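Local coordinates for protein transcriptional regulator (Pseudomonas aeruginosa, PDB 3E7Q) that probably binds operator DNA through a TetR-type helix-turn-helix and acts as a transcriptional repressor, at the interface of chains A and B. Numbering follows the deposited sequence. Chains: chain A/B, transcriptional regulator.

Contact 1: the interface of chains A and B. Residues chain A 120, 130-131, 134, 138; chain B 176, 179-180, 183.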
# COMPACT_ATOMS: atom_id res chain seq x y z
N VAL A 120 5.20 5.03 10.49
CA VAL A 120 6.18 3.98 10.70
C VAL A 120 7.63 4.48 10.61
O VAL A 120 8.48 4.04 11.38
CB VAL A 120 5.96 2.77 9.78
CG1 VAL A 120 7.30 2.03 9.51
CG2 VAL A 120 4.84 1.86 10.40
N HIS A 130 4.46 -2.17 13.36
CA HIS A 130 4.50 -2.65 11.99
C HIS A 130 5.37 -3.92 11.84
O HIS A 130 4.91 -4.94 11.32
CB HIS A 130 4.97 -1.56 11.02
CG HIS A 130 5.24 -2.08 9.66
ND1 HIS A 130 4.24 -2.36 8.76
CD2 HIS A 130 6.40 -2.49 9.09
CE1 HIS A 130 4.78 -2.88 7.67
NE2 HIS A 130 6.09 -2.98 7.85
N ASP A 131 6.61 -3.85 12.30
CA ASP A 131 7.55 -4.97 12.20
C ASP A 131 6.98 -6.21 12.89
O ASP A 131 7.04 -7.32 12.34
CB ASP A 131 8.91 -4.65 12.88
CG ASP A 131 9.60 -3.42 12.31
OD1 ASP A 131 9.37 -3.04 11.13
OD2 ASP A 131 10.39 -2.83 13.08
N TYR A 134 3.57 -7.29 10.89
CA TYR A 134 3.93 -7.80 9.56
C TYR A 134 4.73 -9.12 9.66
O TYR A 134 4.51 -10.03 8.88
CB TYR A 134 4.57 -6.70 8.69
CG TYR A 134 5.05 -7.13 7.33
CD1 TYR A 134 4.19 -7.72 6.36
CD2 TYR A 134 6.37 -6.92 6.99
CE1 TYR A 134 4.70 -8.11 5.08
CE2 TYR A 134 6.88 -7.29 5.74
CZ TYR A 134 6.08 -7.90 4.80
OH TYR A 134 6.74 -8.24 3.63
N ARG A 138 3.36 -12.73 8.22
CA ARG A 138 4.16 -13.60 7.37
C ARG A 138 4.46 -14.96 8.01
O ARG A 138 4.46 -15.99 7.31
CB ARG A 138 5.48 -12.90 6.99
CG ARG A 138 5.37 -11.76 5.94
CD ARG A 138 6.78 -11.28 5.53
NE ARG A 138 7.61 -11.31 6.76
CZ ARG A 138 8.13 -10.26 7.38
NH1 ARG A 138 8.01 -9.06 6.89
NH2 ARG A 138 8.80 -10.40 8.51
N GLU B 176 6.27 -2.57 0.98
CA GLU B 176 7.12 -3.19 1.98
C GLU B 176 8.58 -2.74 1.96
O GLU B 176 9.17 -2.68 3.01
CB GLU B 176 7.04 -4.72 1.96
CG GLU B 176 7.79 -5.35 3.16
CD GLU B 176 7.73 -4.55 4.54
OE1 GLU B 176 6.63 -4.03 4.97
OE2 GLU B 176 8.82 -4.48 5.19
N LEU B 179 8.33 0.61 3.81
CA LEU B 179 8.04 0.49 5.26
C LEU B 179 9.19 -0.15 6.08
O LEU B 179 9.42 0.20 7.27
CB LEU B 179 6.75 -0.26 5.50
CG LEU B 179 5.50 0.49 5.04
CD1 LEU B 179 4.31 -0.45 5.04
CD2 LEU B 179 5.26 1.67 5.91
N ASN B 180 9.90 -1.09 5.47
CA ASN B 180 11.09 -1.66 6.06
C ASN B 180 12.07 -2.13 4.97
O ASN B 180 11.92 -3.23 4.45
CB ASN B 180 10.75 -2.82 7.01
CG ASN B 180 11.97 -3.28 7.87
OD1 ASN B 180 13.13 -2.98 7.56
ND2 ASN B 180 11.68 -4.02 8.92
N THR B 183 13.59 -5.87 4.81
CA THR B 183 12.87 -7.15 4.71
C THR B 183 13.43 -8.03 3.57
O THR B 183 13.64 -9.24 3.74
CB THR B 183 11.37 -6.88 4.51
OG1 THR B 183 10.89 -6.00 5.55
CG2 THR B 183 10.55 -8.20 4.46
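At the edge of the two-chain interface, probably the usual TetR-family dimer, A:His130 and A:Tyr134 on helix 124-152 meet B:Glu176 and B:Leu179 at the C-terminal end of helix 159-179. With CG anti to the backbone N (chi1 170°), the A:His130 ring extends toward chain B. Its imidazole NE2 points at the carboxylate OE1 of B:Glu176, 3.1 Å away. Ring and carboxylate are nearly coplanar, 9° apart, and OE1 lies at the ring edge. The bond is bent and weak. The ring CE1 touches the methyl CD1 of B:Leu179 at 3.6 Å. The other branch of that leucine, CD2, faces A:Val120. The A:Tyr134 ring lies against the bent chain of B:Glu176, but this packing is modelled too tightly to interpret. The hydroxyl OG1 of B:Thr183 meets OE2 of B:Glu176 at 2.6 Å, on its anti side and 23° out of the carboxylate plane. OG1 also lies 3.1 Å from the backbone O of B:Asn180, so its hydrogen must be shared or alternate. This second shell should steady the carboxylate. The amide ND2 of B:Asn180 bonds weakly to OD1 of A:Asp131 at 3.3 Å. Tip to tip, the guanidinium NH1 of A:Arg138 reaches the methyl CG2 of B:Thr183 at 3.6 Å, a nonpolar contact. The patch joins helix 124-152 to the partner's helix end and following loop.

Contact 2: the interface of chains A and B. Residues chain A 161, 164-165, 168, 196, 208; chain B 169, 173, 192, 195-196.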
# COMPACT_ATOMS: atom_id res chain seq x y z
N LEU A 161 10.81 -16.18 1.69
CA LEU A 161 10.75 -15.29 0.54
C LEU A 161 9.41 -15.47 -0.24
O LEU A 161 8.83 -14.50 -0.77
CB LEU A 161 12.02 -15.43 -0.30
CG LEU A 161 12.09 -14.36 -1.38
CD1 LEU A 161 12.33 -12.90 -0.76
CD2 LEU A 161 13.04 -14.74 -2.50
N ILE A 164 6.85 -13.42 1.62
CA ILE A 164 6.99 -12.02 1.27
C ILE A 164 6.26 -11.76 -0.08
O ILE A 164 5.61 -10.75 -0.24
CB ILE A 164 8.53 -11.62 1.18
CG1 ILE A 164 9.18 -11.54 2.57
CG2 ILE A 164 8.75 -10.30 0.43
CD1 ILE A 164 10.77 -11.42 2.54
N SER A 165 6.39 -12.70 -1.02
CA SER A 165 5.68 -12.61 -2.31
C SER A 165 4.16 -12.61 -2.16
O SER A 165 3.49 -11.69 -2.64
CB SER A 165 6.10 -13.75 -3.24
OG SER A 165 5.59 -13.50 -4.57
N ALA A 168 2.85 -9.60 -0.21
CA ALA A 168 2.91 -8.41 -1.10
C ALA A 168 1.73 -8.39 -2.08
O ALA A 168 1.08 -7.36 -2.30
CB ALA A 168 4.25 -8.36 -1.84
N TRP A 196 -1.66 -17.67 -7.95
CA TRP A 196 -0.32 -17.56 -7.43
C TRP A 196 0.19 -18.88 -6.81
O TRP A 196 1.37 -19.23 -6.95
CB TRP A 196 -0.29 -16.46 -6.38
CG TRP A 196 1.05 -16.18 -5.78
CD1 TRP A 196 1.90 -15.19 -6.14
CD2 TRP A 196 1.69 -16.88 -4.69
NE1 TRP A 196 3.00 -15.20 -5.35
CE2 TRP A 196 2.91 -16.25 -4.47
CE3 TRP A 196 1.36 -17.97 -3.92
CZ2 TRP A 196 3.81 -16.67 -3.48
CZ3 TRP A 196 2.23 -18.39 -2.95
CH2 TRP A 196 3.44 -17.72 -2.72
N PHE A 208 12.20 -20.22 -5.72
CA PHE A 208 12.30 -19.92 -4.29
C PHE A 208 13.26 -20.91 -3.65
O PHE A 208 12.91 -21.65 -2.75
CB PHE A 208 10.91 -19.95 -3.64
CG PHE A 208 10.01 -18.82 -4.09
CD1 PHE A 208 10.13 -17.56 -3.53
CD2 PHE A 208 9.05 -19.02 -5.08
CE1 PHE A 208 9.31 -16.53 -3.95
CE2 PHE A 208 8.22 -17.99 -5.48
CZ PHE A 208 8.35 -16.74 -4.92
N LEU B 169 1.25 -7.26 -6.92
CA LEU B 169 2.50 -7.79 -6.38
C LEU B 169 3.59 -6.73 -6.30
O LEU B 169 4.26 -6.62 -5.27
CB LEU B 169 3.01 -8.95 -7.20
CG LEU B 169 4.36 -9.65 -6.82
CD1 LEU B 169 4.27 -10.19 -5.40
CD2 LEU B 169 4.72 -10.76 -7.82
N LEU B 173 5.15 -5.13 -2.93
CA LEU B 173 6.59 -5.14 -2.76
C LEU B 173 7.22 -3.75 -2.61
O LEU B 173 8.13 -3.54 -1.82
CB LEU B 173 7.24 -5.88 -3.93
CG LEU B 173 6.98 -7.40 -4.02
CD1 LEU B 173 7.61 -7.74 -5.26
CD2 LEU B 173 7.53 -8.23 -2.81
N ILE B 192 11.37 -12.25 -7.06
CA ILE B 192 9.95 -12.56 -6.77
C ILE B 192 9.06 -12.34 -8.01
O ILE B 192 8.14 -13.13 -8.33
CB ILE B 192 9.46 -11.74 -5.55
CG1 ILE B 192 10.11 -12.30 -4.25
CG2 ILE B 192 7.94 -11.69 -5.46
CD1 ILE B 192 9.84 -11.41 -2.97
N ALA B 195 9.67 -14.88 -10.60
CA ALA B 195 9.09 -16.15 -10.13
C ALA B 195 7.60 -16.23 -10.40
O ALA B 195 7.04 -17.32 -10.67
CB ALA B 195 9.41 -16.39 -8.67
N TRP B 196 6.93 -15.08 -10.31
CA TRP B 196 5.54 -14.98 -10.67
C TRP B 196 5.26 -15.29 -12.16
O TRP B 196 4.30 -15.98 -12.51
CB TRP B 196 5.09 -13.53 -10.40
CG TRP B 196 3.67 -13.29 -10.65
CD1 TRP B 196 2.69 -13.42 -9.75
CD2 TRP B 196 3.03 -12.84 -11.89
NE1 TRP B 196 1.49 -13.09 -10.31
CE2 TRP B 196 1.65 -12.76 -11.62
CE3 TRP B 196 3.48 -12.53 -13.17
CZ2 TRP B 196 0.71 -12.38 -12.58
CZ3 TRP B 196 2.54 -12.15 -14.13
CH2 TRP B 196 1.16 -12.06 -13.82
O HOH W 1 6.46 -14.62 -6.86
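B:Ile192 packs against A:Leu161, A:Ile164 and A:Ser165 in the apolar centre of this patch, where two chains of a TetR-family protein meet. Helix 186-204 of chain B lies here against helix 159-179 of chain A. The two branches of B:Ile192 divide the work. Its CD1 meets the methyl CD1 of A:Leu161 at 3.6 Å and also touches CG2 of A:Ile164, where the side chains cross at about a right angle. Its CG2 branch, anti to the backbone N, turns to A:Ser165 and lies 3.5 Å from the serine CB. Nearby, the methyl CB of A:Ala168 presses on CD2 of B:Leu173 at 3.4 Å, a tight contact. The same CD2 also approaches CG2 of A:Ile164. The methyl CD1 of B:Leu169 points toward A:Ser165. Farther out, the ring carbon CE2 of A:Phe208 touches the methyl CB of B:Ala195 at 3.8 Å. A:Trp196 and B:Trp196 approach through their CD1 atoms, 4.1 Å apart. The polar rim centres on the hydroxyl OG of A:Ser165, which lies anti to the backbone N (chi1 -169°). The indole NE1 of A:Trp196 donates to this OG at 3.2 Å, nearly in the ring plane and 153° at the hydrogen. Water 1, at the edge of the A:Phe208 ring, links OG of A:Ser165, at 2.7 Å, to the backbone carbonyl O of B:Ile192, also at 2.7 Å.

Contact 3: the interface of chains A and B. Residues chain A 168-169, 172-173, 184, 192; chain B 164-165, 168-169, 171.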
# COMPACT_ATOMS: atom_id res chain seq x y z
N ALA A 168 2.85 -9.60 -0.21
CA ALA A 168 2.91 -8.41 -1.10
C ALA A 168 1.73 -8.39 -2.08
O ALA A 168 1.08 -7.36 -2.30
CB ALA A 168 4.25 -8.36 -1.84
N LEU A 169 1.41 -9.55 -2.63
CA LEU A 169 0.27 -9.66 -3.52
C LEU A 169 -1.06 -9.30 -2.82
O LEU A 169 -1.83 -8.51 -3.35
CB LEU A 169 0.19 -11.04 -4.13
CG LEU A 169 -1.00 -11.37 -5.03
CD1 LEU A 169 -1.04 -10.45 -6.30
CD2 LEU A 169 -1.01 -12.90 -5.37
N GLY A 172 -1.21 -5.59 -1.97
CA GLY A 172 -1.42 -4.81 -3.21
C GLY A 172 -2.86 -4.90 -3.63
O GLY A 172 -3.46 -3.90 -4.05
N LEU A 173 -3.43 -6.11 -3.54
CA LEU A 173 -4.82 -6.32 -3.88
C LEU A 173 -5.75 -5.64 -2.88
O LEU A 173 -6.72 -5.06 -3.27
CB LEU A 173 -5.14 -7.81 -3.96
CG LEU A 173 -4.61 -8.63 -5.13
CD1 LEU A 173 -4.83 -10.15 -4.87
CD2 LEU A 173 -5.16 -8.14 -6.51
N PHE A 184 -11.69 -4.92 -9.39
CA PHE A 184 -11.95 -6.35 -9.35
C PHE A 184 -12.84 -6.68 -8.13
O PHE A 184 -12.91 -5.92 -7.14
CB PHE A 184 -10.64 -7.15 -9.34
CG PHE A 184 -9.81 -6.93 -8.11
CD1 PHE A 184 -9.90 -7.75 -7.01
CD2 PHE A 184 -8.96 -5.84 -8.03
CE1 PHE A 184 -9.15 -7.50 -5.87
CE2 PHE A 184 -8.21 -5.61 -6.89
CZ PHE A 184 -8.31 -6.47 -5.83
N ILE A 192 -7.08 -14.69 -8.13
CA ILE A 192 -5.71 -14.26 -8.29
C ILE A 192 -4.75 -14.94 -7.29
O ILE A 192 -3.64 -15.32 -7.64
CB ILE A 192 -5.61 -12.66 -8.18
CG1 ILE A 192 -6.26 -12.00 -9.43
CG2 ILE A 192 -4.16 -12.18 -7.91
CD1 ILE A 192 -6.50 -10.50 -9.30
N ILE B 164 -3.75 -7.05 -13.20
CA ILE B 164 -4.11 -6.67 -11.87
C ILE B 164 -3.27 -7.46 -10.83
O ILE B 164 -2.81 -6.87 -9.85
CB ILE B 164 -5.65 -6.86 -11.57
CG1 ILE B 164 -6.46 -5.81 -12.33
CG2 ILE B 164 -5.94 -6.89 -10.00
CD1 ILE B 164 -7.91 -6.19 -12.62
N SER B 165 -3.00 -8.72 -11.08
CA SER B 165 -2.24 -9.55 -10.14
C SER B 165 -0.79 -9.08 -10.03
O SER B 165 -0.22 -8.93 -8.94
CB SER B 165 -2.28 -11.01 -10.62
OG SER B 165 -1.56 -11.88 -9.75
N ALA B 168 -0.58 -5.61 -8.41
CA ALA B 168 -0.75 -5.83 -7.00
C ALA B 168 0.55 -6.30 -6.31
O ALA B 168 0.93 -5.77 -5.27
CB ALA B 168 -1.95 -6.77 -6.74
N LEU B 169 1.25 -7.26 -6.92
CA LEU B 169 2.50 -7.79 -6.38
C LEU B 169 3.59 -6.73 -6.30
O LEU B 169 4.26 -6.62 -5.27
CB LEU B 169 3.01 -8.95 -7.20
CG LEU B 169 4.36 -9.65 -6.82
CD1 LEU B 169 4.27 -10.19 -5.40
CD2 LEU B 169 4.72 -10.76 -7.82
N ASP B 171 3.14 -3.35 -6.35
CA ASP B 171 2.67 -2.40 -5.32
C ASP B 171 3.01 -2.83 -3.93
O ASP B 171 3.53 -2.02 -3.13
CB ASP B 171 1.14 -2.23 -5.35
CG ASP B 171 0.66 -1.30 -6.42
OD1 ASP B 171 1.50 -0.71 -7.11
OD2 ASP B 171 -0.58 -1.20 -6.63
O HOH W 2 -1.59 -14.47 -9.32
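A:Leu173 and B:Ala168 touch where the two copies of helix 159-179 cross. The apolar contacts are close. CD2 of A:Leu173 lies 3.5 Å from the methyl CB of B:Ala168, a close-packed contact. The same CD2 also reaches CG2 of B:Ile164. That isoleucine methyl is shared: CD1 of A:Ile192 meets it at 3.7 Å, and CD2 of the A:Phe184 ring at 3.8 Å. CG2 of A:Ile192 packs on CB of B:Ser165. CD1 of A:Leu169 points to the backbone carbonyl of B:Ser165.

Backbone packing comes next. CA of A:Gly172 lies 3.3 Å from the carbonyl O of B:Ala168. That oxygen also approaches the carbonyl O of A:Ala168, 3.4 Å away. The CA atoms of A:Leu169 and B:Leu169 are 4.1 Å apart. The small side chain of B:Ala168, and the lack of one at A:Gly172, probably let the helices come this near.

The polar link runs through solvent. With OG anti to the backbone N (chi1 -180°), B:Ser165 turns its hydroxyl toward A:Ile192. There water 2 lies 2.6 Å from OG of B:Ser165 and 2.8 Å from the backbone carbonyl O of A:Ile192, bridging the chains. The site packs the two copies of helix 159-179 against each other around the two-fold axis and so probably holds the dimer together.

All three contacts draw on helix 159-179, which runs through the dimer interface. Contacts 2 and 3 have C-alpha centres about 10 Å apart and share A:Ala168 and B:Leu169. Contact 2 uses A:Ser165, B:Ile192 and B:Leu173, and contact 3 their twins from the exchanged chains, as the two-fold symmetry requires. The C-alpha centre of contact 1 lies about 15 Å from that of contact 2 and about 17 Å from that of contact 3. It adds helix 124-152 and a more polar character to the edge of the apolar core. Together the contacts join the C-terminal regions of the two subunits, an arrangement typical of TetR-family dimers, which would hold the paired DNA-binding domains in register.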